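Local atomic coordinates of allantoin racemase (Pseudomonas fluorescens, PDB entry 5LG5), a protein that catalyses the racemisation of allantoin, interconverting its two enantiomers, and probably also acts on other 5-monosubstituted hydantoins. Residues E20-V25 with T30-L35; S13-I18 with G34-F39; P91-T96 with T203-I208; G185-I190 with V198-T203. One frame throughout, in Å; residues are numbered along the deposited sequence.

Contact 1: residues E20-V25 with T30-L35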
loop_
_atom_site.group_PDB
_atom_site.type_symbol
_atom_site.label_atom_id
_atom_site.label_comp_id
_atom_site.label_asym_id
_atom_site.label_seq_id
_atom_site.Cartn_x
_atom_site.Cartn_y
_atom_site.Cartn_z
ATOM N N GLU E 20 -30.017 2.565 -24.961
ATOM C CA GLU E 20 -29.726 2.417 -26.389
ATOM C C GLU E 20 -28.326 1.857 -26.575
ATOM O O GLU E 20 -28.102 0.951 -27.376
ATOM C CB GLU E 20 -29.765 3.747 -27.137
ATOM C CG GLU E 20 -31.089 4.425 -27.319
ATOM C CD GLU E 20 -30.908 5.760 -28.043
ATOM O OE1 GLU E 20 -29.755 6.073 -28.440
ATOM O OE2 GLU E 20 -31.910 6.492 -28.210
ATOM N N GLN E 21 -27.379 2.426 -25.835
ATOM C CA GLN E 21 -25.992 2.001 -25.933
ATOM C C GLN E 21 -25.824 0.554 -25.524
ATOM O O GLN E 21 -25.052 -0.187 -26.133
ATOM C CB GLN E 21 -25.100 2.892 -25.072
ATOM C CG GLN E 21 -24.916 4.272 -25.659
ATOM C CD GLN E 21 -24.313 4.215 -27.052
ATOM O OE1 GLN E 21 -23.370 3.454 -27.311
ATOM N NE2 GLN E 21 -24.845 5.035 -27.957
ATOM N N ALA E 22 -26.554 0.153 -24.489
ATOM C CA ALA E 22 -26.475 -1.221 -24.022
ATOM C C ALA E 22 -26.976 -2.146 -25.118
ATOM O O ALA E 22 -26.365 -3.181 -25.417
ATOM C CB ALA E 22 -27.296 -1.395 -22.739
ATOM N N ARG E 23 -28.095 -1.756 -25.720
ATOM C CA ARG E 23 -28.690 -2.531 -26.802
ATOM C C ARG E 23 -27.789 -2.638 -28.026
ATOM O O ARG E 23 -27.787 -3.652 -28.718
ATOM C CB ARG E 23 -30.041 -1.947 -27.195
ATOM C CG ARG E 23 -31.182 -2.483 -26.369
ATOM C CD ARG E 23 -32.509 -2.030 -26.934
ATOM N NE ARG E 23 -32.832 -0.695 -26.450
ATOM C CZ ARG E 23 -33.515 -0.464 -25.336
ATOM N NH1 ARG E 23 -33.942 -1.486 -24.598
ATOM N NH2 ARG E 23 -33.763 0.786 -24.960
ATOM N N ALA E 24 -27.003 -1.598 -28.269
ATOM C CA ALA E 24 -26.119 -1.579 -29.426
ATOM C C ALA E 24 -25.061 -2.677 -29.384
ATOM O O ALA E 24 -24.577 -3.106 -30.431
ATOM C CB ALA E 24 -25.468 -0.203 -29.596
ATOM N N VAL E 25 -24.669 -3.118 -28.191
ATOM C CA VAL E 25 -23.636 -4.146 -28.130
ATOM C C VAL E 25 -24.168 -5.483 -27.662
ATOM O O VAL E 25 -23.460 -6.485 -27.730
ATOM C CB VAL E 25 -22.453 -3.726 -27.238
ATOM C CG1 VAL E 25 -21.887 -2.422 -27.753
ATOM C CG2 VAL E 25 -22.901 -3.581 -25.769
ATOM N N THR E 30 -30.029 -11.395 -26.078
ATOM C CA THR E 30 -29.957 -10.566 -24.881
ATOM C C THR E 30 -30.937 -9.411 -24.952
ATOM O O THR E 30 -30.858 -8.567 -25.845
ATOM C CB THR E 30 -28.542 -10.017 -24.652
ATOM O OG1 THR E 30 -27.643 -11.096 -24.344
ATOM C CG2 THR E 30 -28.544 -9.019 -23.512
ATOM N N GLU E 31 -31.868 -9.377 -24.010
ATOM C CA GLU E 31 -32.809 -8.276 -23.911
ATOM C C GLU E 31 -32.318 -7.279 -22.867
ATOM O O GLU E 31 -31.976 -7.662 -21.744
ATOM C CB GLU E 31 -34.206 -8.784 -23.542
ATOM C CG GLU E 31 -35.216 -7.663 -23.343
ATOM C CD GLU E 31 -36.565 -8.156 -22.853
ATOM O OE1 GLU E 31 -37.429 -7.300 -22.568
ATOM O OE2 GLU E 31 -36.762 -9.393 -22.751
ATOM N N ILE E 32 -32.279 -6.009 -23.241
ATOM C CA ILE E 32 -31.918 -4.947 -22.318
ATOM C C ILE E 32 -33.169 -4.264 -21.783
ATOM O O ILE E 32 -34.025 -3.826 -22.543
ATOM C CB ILE E 32 -31.052 -3.871 -23.009
ATOM C CG1 ILE E 32 -29.732 -4.469 -23.510
ATOM C CG2 ILE E 32 -30.786 -2.720 -22.056
ATOM C CD1 ILE E 32 -28.861 -5.079 -22.403
ATOM N N VAL E 33 -33.288 -4.180 -20.465
ATOM C CA VAL E 33 -34.363 -3.392 -19.885
ATOM C C VAL E 33 -33.823 -2.238 -19.064
ATOM O O VAL E 33 -33.234 -2.431 -18.004
ATOM C CB VAL E 33 -35.272 -4.247 -19.022
ATOM C CG1 VAL E 33 -36.366 -3.388 -18.430
ATOM C CG2 VAL E 33 -35.850 -5.381 -19.862
ATOM N N GLY E 34 -34.032 -1.028 -19.556
ATOM C CA GLY E 34 -33.574 0.157 -18.856
ATOM C C GLY E 34 -34.545 0.599 -17.787
ATOM O O GLY E 34 -35.734 0.777 -18.057
ATOM N N LEU E 35 -34.048 0.772 -16.565
ATOM C CA LEU E 35 -34.908 1.189 -15.457
ATOM C C LEU E 35 -34.474 2.523 -14.872
ATOM O O LEU E 35 -33.281 2.789 -14.706
ATOM C CB LEU E 35 -34.932 0.122 -14.365
ATOM C CG LEU E 35 -35.428 -1.262 -14.768
ATOM C CD1 LEU E 35 -35.379 -2.171 -13.567
ATOM C CD2 LEU E 35 -36.861 -1.167 -15.331
#
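I32 reaches from strand 31-35 toward A22 and R23, neighbours on helix 12-25, and carries nearly all of its strand's share of the contact. Its CG2 lies 3.8 Å from A22 CB, and CD1 comes to the same methyl at 4.0 Å, so the two ends of the isoleucine fork meet one small residue. Its base is covered by the aliphatic start of the arginine: R23 CG stands 3.6 Å from I32 CB. With chi1 at -62°, I32 has CG2 anti to the backbone N and CG1 beside it, which lets CG1 pack against R23 CG while CG2 turns to the alanine. The R23 chain then bends at chi3 (-84°) and brings NH1 to 3.1 Å from I32 O, which lies at the edge of the guanidinium and near its plane; the angle is too poor for a hydrogen bond. With an alanine here, I32 CG1, CG2 and CD1 are gone; a gap would probably open against A22 CB, and R23 CG would keep only part of its cover. I32 also packs on V5 of the parallel strand 2-7, the first strand of the beta-alpha-beta unit to which this helix and strand belong, and A22 touches V206 of helix 201-214. The chemistry is thus apolar inside and polar at its exposed edge, where the guanidinium probably gains only a modest electrostatic attraction to the strand carbonyl.

Contact 2: residues S13-I18 with G34-F39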
loop_
_atom_site.group_PDB
_atom_site.type_symbol
_atom_site.label_atom_id
_atom_site.label_comp_id
_atom_site.label_asym_id
_atom_site.label_seq_id
_atom_site.Cartn_x
_atom_site.Cartn_y
_atom_site.Cartn_z
ATOM N N SER E 13 -34.515 10.392 -19.682
ATOM C CA SER E 13 -33.842 10.544 -20.973
ATOM C C SER E 13 -32.434 9.959 -20.891
ATOM O O SER E 13 -31.900 9.429 -21.865
ATOM C CB SER E 13 -33.800 12.009 -21.422
ATOM O OG SER E 13 -32.944 12.790 -20.609
ATOM N N ILE E 14 -31.822 10.060 -19.722
ATOM C CA ILE E 14 -30.512 9.463 -19.541
ATOM C C ILE E 14 -30.600 7.928 -19.533
ATOM O O ILE E 14 -29.751 7.245 -20.116
ATOM C CB ILE E 14 -29.807 10.051 -18.293
ATOM C CG1 ILE E 14 -29.513 11.537 -18.560
ATOM C CG2 ILE E 14 -28.526 9.264 -17.963
ATOM C CD1 ILE E 14 -28.922 12.310 -17.396
ATOM N N THR E 15 -31.629 7.394 -18.887
ATOM C CA THR E 15 -31.897 5.957 -18.903
ATOM C C THR E 15 -32.005 5.434 -20.339
ATOM O O THR E 15 -31.528 4.345 -20.668
ATOM C CB THR E 15 -33.211 5.619 -18.162
ATOM O OG1 THR E 15 -33.186 6.165 -16.832
ATOM C CG2 THR E 15 -33.420 4.100 -18.098
ATOM N N GLU E 16 -32.691 6.205 -21.175
ATOM C CA GLU E 16 -32.888 5.845 -22.578
ATOM C C GLU E 16 -31.566 5.836 -23.342
ATOM O O GLU E 16 -31.278 4.913 -24.102
ATOM C CB GLU E 16 -33.892 6.808 -23.217
ATOM C CG GLU E 16 -35.338 6.509 -22.846
ATOM C CD GLU E 16 -36.341 7.381 -23.596
ATOM O OE1 GLU E 16 -35.970 7.970 -24.638
ATOM O OE2 GLU E 16 -37.490 7.510 -23.109
ATOM N N THR E 17 -30.766 6.876 -23.138
ATOM C CA THR E 17 -29.464 6.965 -23.777
ATOM C C THR E 17 -28.608 5.771 -23.368
ATOM O O THR E 17 -27.984 5.123 -24.207
ATOM C CB THR E 17 -28.740 8.252 -23.385
ATOM O OG1 THR E 17 -29.527 9.384 -23.769
ATOM C CG2 THR E 17 -27.373 8.320 -24.045
ATOM N N ILE E 18 -28.603 5.473 -22.071
ATOM C CA ILE E 18 -27.817 4.360 -21.548
ATOM C C ILE E 18 -28.328 3.059 -22.140
ATOM O O ILE E 18 -27.545 2.202 -22.569
ATOM C CB ILE E 18 -27.871 4.309 -20.004
ATOM C CG1 ILE E 18 -27.123 5.500 -19.408
ATOM C CG2 ILE E 18 -27.261 3.025 -19.486
ATOM C CD1 ILE E 18 -27.351 5.675 -17.891
ATOM N N GLY E 34 -34.032 -1.028 -19.556
ATOM C CA GLY E 34 -33.574 0.157 -18.856
ATOM C C GLY E 34 -34.545 0.599 -17.787
ATOM O O GLY E 34 -35.734 0.777 -18.057
ATOM N N LEU E 35 -34.048 0.772 -16.565
ATOM C CA LEU E 35 -34.908 1.189 -15.457
ATOM C C LEU E 35 -34.474 2.523 -14.872
ATOM O O LEU E 35 -33.281 2.789 -14.706
ATOM C CB LEU E 35 -34.932 0.122 -14.365
ATOM C CG LEU E 35 -35.428 -1.262 -14.768
ATOM C CD1 LEU E 35 -35.379 -2.171 -13.567
ATOM C CD2 LEU E 35 -36.861 -1.167 -15.331
ATOM N N THR E 36 -35.459 3.359 -14.561
ATOM C CA THR E 36 -35.230 4.616 -13.859
ATOM C C THR E 36 -35.782 4.457 -12.449
ATOM O O THR E 36 -36.917 4.017 -12.284
ATOM C CB THR E 36 -35.939 5.784 -14.570
ATOM O OG1 THR E 36 -35.510 5.844 -15.941
ATOM C CG2 THR E 36 -35.621 7.110 -13.876
ATOM N N PRO E 37 -34.978 4.784 -11.421
ATOM C CA PRO E 37 -35.456 4.630 -10.037
ATOM C C PRO E 37 -36.701 5.467 -9.770
ATOM O O PRO E 37 -36.884 6.470 -10.456
ATOM C CB PRO E 37 -34.289 5.176 -9.198
ATOM C CG PRO E 37 -33.080 5.007 -10.078
ATOM C CD PRO E 37 -33.588 5.264 -11.479
ATOM N N TYR E 38 -37.518 5.084 -8.791
ATOM C CA TYR E 38 -38.762 5.800 -8.513
ATOM C C TYR E 38 -38.497 7.100 -7.762
ATOM O O TYR E 38 -39.370 7.968 -7.684
ATOM C CB TYR E 38 -39.713 4.938 -7.685
ATOM C CG TYR E 38 -40.217 3.704 -8.384
ATOM C CD1 TYR E 38 -40.373 2.516 -7.685
ATOM C CD2 TYR E 38 -40.548 3.724 -9.734
ATOM C CE1 TYR E 38 -40.837 1.380 -8.303
ATOM C CE2 TYR E 38 -41.013 2.579 -10.369
ATOM C CZ TYR E 38 -41.156 1.416 -9.643
ATOM O OH TYR E 38 -41.613 0.267 -10.244
ATOM N N PHE E 39 -37.303 7.222 -7.186
ATOM C CA PHE E 39 -36.914 8.457 -6.507
ATOM C C PHE E 39 -35.409 8.700 -6.596
ATOM O O PHE E 39 -34.666 7.885 -7.168
ATOM C CB PHE E 39 -37.386 8.471 -5.056
ATOM C CG PHE E 39 -36.787 7.390 -4.213
ATOM C CD1 PHE E 39 -37.343 6.119 -4.191
ATOM C CD2 PHE E 39 -35.668 7.652 -3.428
ATOM C CE1 PHE E 39 -36.794 5.117 -3.403
ATOM C CE2 PHE E 39 -35.108 6.662 -2.632
ATOM C CZ PHE E 39 -35.671 5.390 -2.621
#
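T15 of helix 12-25 sets its methyl over the face of the peptide group joining G34 to L35: CG2 stands 3.7 Å from G34 C, almost straight above the plane of the peptide. The flat groups of this contact are backbone amides, since no aromatic ring crosses it. The next carbonyl along the chain meets the same methyl through its oxygen, with L35 O 3.6 Å from T15 CG2. The closeness depends on the glycine, because a beta carbon on G34 would point toward the helix and come within 3.3 Å of T15 CG2, a tight fit. CG2 reaches this place because it lies anti to the backbone N of T15 (chi1 -54°), and the same rotamer turns the hydroxyl to the far end of the contact. There T15 OG1 and T36 OG1 share a short hydrogen bond of 2.5 Å, in which either oxygen could be the donor. This short bond also brings T36 OG1 to 3.2 Å from T15 CB.

Beyond the pair, N7 ND2 at the end of strand 2-7 hydrogen-bonds T15 OG1, and L35 pairs through its backbone with V5 and N7. The helix and the end of strand 31-35 are therefore joined within the same beta-alpha-beta unit. Chemically the two branches of T15 divide the work: the methyl covers the peptide on the glycine side, where G34 offers no beta carbon, while the buried threonine's hydroxyl is held by N7 and T36, which probably fixes its rotation.

Contact 3: residues P91-T96 with T203-I208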
loop_
_atom_site.group_PDB
_atom_site.type_symbol
_atom_site.label_atom_id
_atom_site.label_comp_id
_atom_site.label_asym_id
_atom_site.label_seq_id
_atom_site.Cartn_x
_atom_site.Cartn_y
_atom_site.Cartn_z
ATOM N N PRO E 91 -25.845 -12.005 -11.213
ATOM C CA PRO E 91 -24.701 -11.091 -11.225
ATOM C C PRO E 91 -25.109 -9.628 -11.302
ATOM O O PRO E 91 -26.101 -9.249 -11.946
ATOM C CB PRO E 91 -23.893 -11.526 -12.474
ATOM C CG PRO E 91 -24.828 -12.351 -13.285
ATOM C CD PRO E 91 -25.779 -12.994 -12.303
ATOM N N VAL E 92 -24.353 -8.813 -10.578
ATOM C CA VAL E 92 -24.534 -7.377 -10.584
ATOM C C VAL E 92 -23.221 -6.754 -11.059
ATOM O O VAL E 92 -22.153 -7.110 -10.585
ATOM C CB VAL E 92 -24.875 -6.857 -9.175
ATOM C CG1 VAL E 92 -25.094 -5.342 -9.203
ATOM C CG2 VAL E 92 -26.107 -7.587 -8.615
ATOM N N VAL E 93 -23.283 -5.874 -12.044
ATOM C CA VAL E 93 -22.068 -5.195 -12.454
ATOM C C VAL E 93 -22.260 -3.695 -12.550
ATOM O O VAL E 93 -23.227 -3.202 -13.136
ATOM C CB VAL E 93 -21.334 -5.859 -13.685
ATOM C CG1 VAL E 93 -22.181 -6.917 -14.369
ATOM C CG2 VAL E 93 -20.801 -4.812 -14.655
ATOM N N ASP E 94 -21.372 -2.978 -11.882
ATOM C CA ASP E 94 -21.429 -1.538 -11.904
ATOM C C ASP E 94 -20.542 -1.061 -13.034
ATOM O O ASP E 94 -19.438 -1.586 -13.223
ATOM C CB ASP E 94 -20.970 -0.964 -10.572
ATOM C CG ASP E 94 -21.284 0.485 -10.462
ATOM O OD1 ASP E 94 -20.591 1.300 -11.123
ATOM O OD2 ASP E 94 -22.272 0.806 -9.767
ATOM N N ILE E 95 -21.005 -0.061 -13.774
ATOM C CA ILE E 95 -20.262 0.387 -14.957
ATOM C C ILE E 95 -18.889 0.942 -14.603
ATOM O O ILE E 95 -17.988 0.968 -15.437
ATOM C CB ILE E 95 -21.053 1.403 -15.806
ATOM C CG1 ILE E 95 -21.211 2.738 -15.067
ATOM C CG2 ILE E 95 -22.412 0.814 -16.208
ATOM C CD1 ILE E 95 -21.897 3.843 -15.917
ATOM N N THR E 96 -18.742 1.371 -13.354
ATOM C CA THR E 96 -17.478 1.877 -12.841
ATOM C C THR E 96 -16.403 0.812 -12.919
ATOM O O THR E 96 -15.350 0.994 -13.531
ATOM C CB THR E 96 -17.616 2.269 -11.357
ATOM O OG1 THR E 96 -18.735 3.155 -11.186
ATOM C CG2 THR E 96 -16.337 2.918 -10.846
ATOM N N THR E 203 -21.356 -0.168 -22.104
ATOM C CA THR E 203 -21.232 -1.272 -23.038
ATOM C C THR E 203 -20.271 -2.312 -22.516
ATOM O O THR E 203 -20.448 -3.500 -22.754
ATOM C CB THR E 203 -20.818 -0.812 -24.441
ATOM O OG1 THR E 203 -19.619 -0.024 -24.350
ATOM C CG2 THR E 203 -21.944 0.010 -25.074
ATOM N N ALA E 204 -19.232 -1.857 -21.822
ATOM C CA ALA E 204 -18.349 -2.792 -21.140
ATOM C C ALA E 204 -19.161 -3.684 -20.211
ATOM O O ALA E 204 -19.062 -4.909 -20.270
ATOM C CB ALA E 204 -17.279 -2.041 -20.352
ATOM N N ALA E 205 -19.998 -3.058 -19.384
ATOM C CA ALA E 205 -20.783 -3.784 -18.385
ATOM C C ALA E 205 -21.710 -4.803 -19.012
ATOM O O ALA E 205 -21.893 -5.905 -18.469
ATOM C CB ALA E 205 -21.575 -2.814 -17.512
ATOM N N VAL E 206 -22.304 -4.435 -20.150
ATOM C CA VAL E 206 -23.195 -5.363 -20.847
ATOM C C VAL E 206 -22.479 -6.649 -21.176
ATOM O O VAL E 206 -22.993 -7.736 -20.914
ATOM C CB VAL E 206 -23.767 -4.762 -22.147
ATOM C CG1 VAL E 206 -24.504 -5.831 -22.958
ATOM C CG2 VAL E 206 -24.684 -3.604 -21.815
ATOM N N THR E 207 -21.293 -6.525 -21.763
ATOM C CA THR E 207 -20.540 -7.713 -22.161
ATOM C C THR E 207 -20.138 -8.519 -20.936
ATOM O O THR E 207 -20.142 -9.750 -20.958
ATOM C CB THR E 207 -19.287 -7.381 -22.998
ATOM O OG1 THR E 207 -18.309 -6.742 -22.167
ATOM C CG2 THR E 207 -19.644 -6.482 -24.192
ATOM N N ILE E 208 -19.797 -7.822 -19.859
ATOM C CA ILE E 208 -19.396 -8.522 -18.649
ATOM C C ILE E 208 -20.587 -9.289 -18.064
ATOM O O ILE E 208 -20.478 -10.485 -17.775
ATOM C CB ILE E 208 -18.768 -7.558 -17.620
ATOM C CG1 ILE E 208 -17.425 -7.043 -18.148
ATOM C CG2 ILE E 208 -18.565 -8.256 -16.276
ATOM C CD1 ILE E 208 -16.814 -5.919 -17.317
#
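V93 and I95 converge on A205 through two unlike side-chain rotations. The first torsion of V93 is 11°, which leaves CG1 nearly eclipsing the backbone N and carries CG2 to 3.6 Å from A205 CB. I95 has CG1 between its backbone N and carbonyl carbon (chi1 69°), so that CG2, beside the N, faces the helix and lies 3.9 Å from the same A205 CB. One methyl of helix 201-214 is thus approached by two branched residues at the junction of strand 92-94 and helix 95-103. The other branch of V93 makes a looser contact, CG1 to I208 CG2 at 4.3 Å, one helical turn further on.

D94, at the N-cap of helix 95-103, probably helps hold the chain where I95 begins the helix. Its OD1 accepts from T96 N through the anti lone pair, at 2.9 Å and 161°, and also from T96 OG1 at 2.6 Å.

Strand 92-94 is the outermost strand of its sheet within this chain, hydrogen-bonded to strand 70-74. I72 of that strand touches both I95 and A205, A98 of helix 95-103 packs on A205 and I208, and F105 of the second subunit lies against V93 and I208.

Contact 4: residues G185-I190 with V198-T203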
loop_
_atom_site.group_PDB
_atom_site.type_symbol
_atom_site.label_atom_id
_atom_site.label_comp_id
_atom_site.label_asym_id
_atom_site.label_seq_id
_atom_site.Cartn_x
_atom_site.Cartn_y
_atom_site.Cartn_z
ATOM N N GLY E 185 -21.709 6.129 -25.067
ATOM C CA GLY E 185 -21.700 6.232 -26.518
ATOM C C GLY E 185 -20.728 7.250 -27.069
ATOM O O GLY E 185 -20.539 7.356 -28.281
ATOM N N LEU E 186 -20.048 7.944 -26.167
ATOM C CA LEU E 186 -19.245 9.090 -26.551
ATOM C C LEU E 186 -17.792 8.660 -26.783
ATOM O O LEU E 186 -16.933 9.481 -27.142
ATOM C CB LEU E 186 -19.343 10.172 -25.467
ATOM C CG LEU E 186 -20.130 11.453 -25.763
ATOM C CD1 LEU E 186 -21.380 11.180 -26.600
ATOM C CD2 LEU E 186 -20.504 12.161 -24.469
ATOM N N ASP E 187 -17.533 7.365 -26.587
ATOM C CA ASP E 187 -16.167 6.864 -26.577
ATOM C C ASP E 187 -15.496 7.004 -27.925
ATOM O O ASP E 187 -14.320 7.359 -28.013
ATOM C CB ASP E 187 -16.095 5.389 -26.196
ATOM C CG ASP E 187 -17.326 4.606 -26.594
ATOM O OD1 ASP E 187 -18.476 5.117 -26.527
ATOM O OD2 ASP E 187 -17.122 3.465 -27.062
ATOM N N GLU E 188 -16.259 6.717 -28.973
ATOM C CA GLU E 188 -15.698 6.638 -30.315
ATOM C C GLU E 188 -15.128 8.000 -30.726
ATOM O O GLU E 188 -14.021 8.089 -31.259
ATOM C CB GLU E 188 -16.737 6.105 -31.322
ATOM C CG GLU E 188 -17.062 4.595 -31.188
ATOM C CD GLU E 188 -17.989 4.236 -30.014
ATOM O OE1 GLU E 188 -18.221 3.021 -29.783
ATOM O OE2 GLU E 188 -18.493 5.152 -29.319
ATOM N N GLN E 189 -15.865 9.059 -30.433
ATOM C CA GLN E 189 -15.417 10.395 -30.789
ATOM C C GLN E 189 -14.153 10.770 -30.011
ATOM O O GLN E 189 -13.225 11.362 -30.567
ATOM C CB GLN E 189 -16.538 11.414 -30.537
ATOM C CG GLN E 189 -17.855 11.077 -31.227
ATOM C CD GLN E 189 -18.954 10.681 -30.256
ATOM O OE1 GLN E 189 -18.868 9.648 -29.588
ATOM N NE2 GLN E 189 -20.001 11.502 -30.176
ATOM N N ILE E 190 -14.125 10.429 -28.722
ATOM C CA ILE E 190 -12.953 10.685 -27.868
ATOM C C ILE E 190 -11.744 9.872 -28.323
ATOM O O ILE E 190 -10.614 10.375 -28.322
ATOM C CB ILE E 190 -13.271 10.402 -26.379
ATOM C CG1 ILE E 190 -14.417 11.299 -25.923
ATOM C CG2 ILE E 190 -12.048 10.635 -25.503
ATOM C CD1 ILE E 190 -15.054 10.846 -24.645
ATOM N N VAL E 198 -10.909 3.926 -25.743
ATOM C CA VAL E 198 -11.784 4.577 -24.780
ATOM C C VAL E 198 -12.851 3.585 -24.391
ATOM O O VAL E 198 -13.490 2.987 -25.254
ATOM C CB VAL E 198 -12.438 5.850 -25.346
ATOM C CG1 VAL E 198 -13.292 6.517 -24.284
ATOM C CG2 VAL E 198 -11.376 6.815 -25.831
ATOM N N VAL E 199 -13.029 3.381 -23.093
ATOM C CA VAL E 199 -13.986 2.388 -22.643
ATOM C C VAL E 199 -15.248 3.064 -22.123
ATOM O O VAL E 199 -15.185 3.992 -21.328
ATOM C CB VAL E 199 -13.382 1.465 -21.574
ATOM C CG1 VAL E 199 -14.381 0.398 -21.177
ATOM C CG2 VAL E 199 -12.127 0.808 -22.118
ATOM N N ASP E 200 -16.387 2.605 -22.626
ATOM C CA ASP E 200 -17.693 3.033 -22.164
ATOM C C ASP E 200 -18.161 1.982 -21.169
ATOM O O ASP E 200 -18.426 0.837 -21.556
ATOM C CB ASP E 200 -18.674 3.112 -23.349
ATOM C CG ASP E 200 -20.060 3.626 -22.950
ATOM O OD1 ASP E 200 -20.336 3.824 -21.745
ATOM O OD2 ASP E 200 -20.904 3.781 -23.859
ATOM N N GLY E 201 -18.260 2.376 -19.901
ATOM C CA GLY E 201 -18.649 1.463 -18.839
ATOM C C GLY E 201 -19.985 0.801 -19.102
ATOM O O GLY E 201 -20.224 -0.334 -18.700
ATOM N N VAL E 202 -20.879 1.511 -19.770
ATOM C CA VAL E 202 -22.169 0.917 -20.072
ATOM C C VAL E 202 -22.043 -0.314 -20.975
ATOM O O VAL E 202 -22.567 -1.379 -20.653
ATOM C CB VAL E 202 -23.111 1.933 -20.711
ATOM C CG1 VAL E 202 -24.366 1.228 -21.237
ATOM C CG2 VAL E 202 -23.465 3.004 -19.692
ATOM N N THR E 203 -21.356 -0.168 -22.104
ATOM C CA THR E 203 -21.232 -1.272 -23.038
ATOM C C THR E 203 -20.271 -2.312 -22.516
ATOM O O THR E 203 -20.448 -3.500 -22.754
ATOM C CB THR E 203 -20.818 -0.812 -24.441
ATOM O OG1 THR E 203 -19.619 -0.024 -24.350
ATOM C CG2 THR E 203 -21.944 0.010 -25.074
HETATM O O HOH W 1 -18.719 0.853 -26.718
#
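D200 links strand 198-199 to helix 201-214 as an N-cap residue, and it faces G185 and D187 within the beta-alpha-beta unit formed by strand 175-179, helix 187-194 and strand 198-199. Its CB lies 3.8 Å from D187 OD1. CG is anti to the backbone N (chi1 -177°), and beyond it the carboxylate divides its two oxygens. OD2 accepts from G185 N at 2.8 Å, the amide coming from above the carboxylate plane, 51° out of it. OD1 takes V202 N at 3.1 Å, again from well above the plane, and closes the capping bond. A leucine in place of D200 would probably leave the amides of G185 and V202 without these acceptors and free the helix start from its cap.

The D187 carboxylate is turned 62° against that of D200, and D187 OD1 stands 3.8 Å from D200 OD2; the two amides would probably offset negative charge on D200. Below this polar edge the contact is apolar: V198 CG1 packs on D187 CB, while V198 CG2 meets I190 CG2 at 3.9 Å, the two side chains crossing at about a right angle. M157 and I160 of helix 153-171 cover I190 from beyond. A water bridges the starts of the two helices, donating to D187 OD2 at 3.1 Å and lying 2.7 Å from T203 OG1.

Contacts 1 and 2 lie along one beta-alpha-beta unit, their centres 11 Å apart, and share G34 and L35. Contact 3 belongs to the same sheet at its other end, and contact 4 to the second sheet; both use helix 201-214 and share T203. This helix ties the set together: V206 CG2 lies 3.5 Å from A22 CB of contact 1, and at its start G201 O lies 3.5 Å from I95 CB. Contact 2 touches contact 4 through I18 O and V202 CG1, 3.6 Å apart. Starting after strand 198-199 of the second sheet and packing on elements of the first, helix 201-214 spans the two halves between which racemases of this superfamily generally hold the active site.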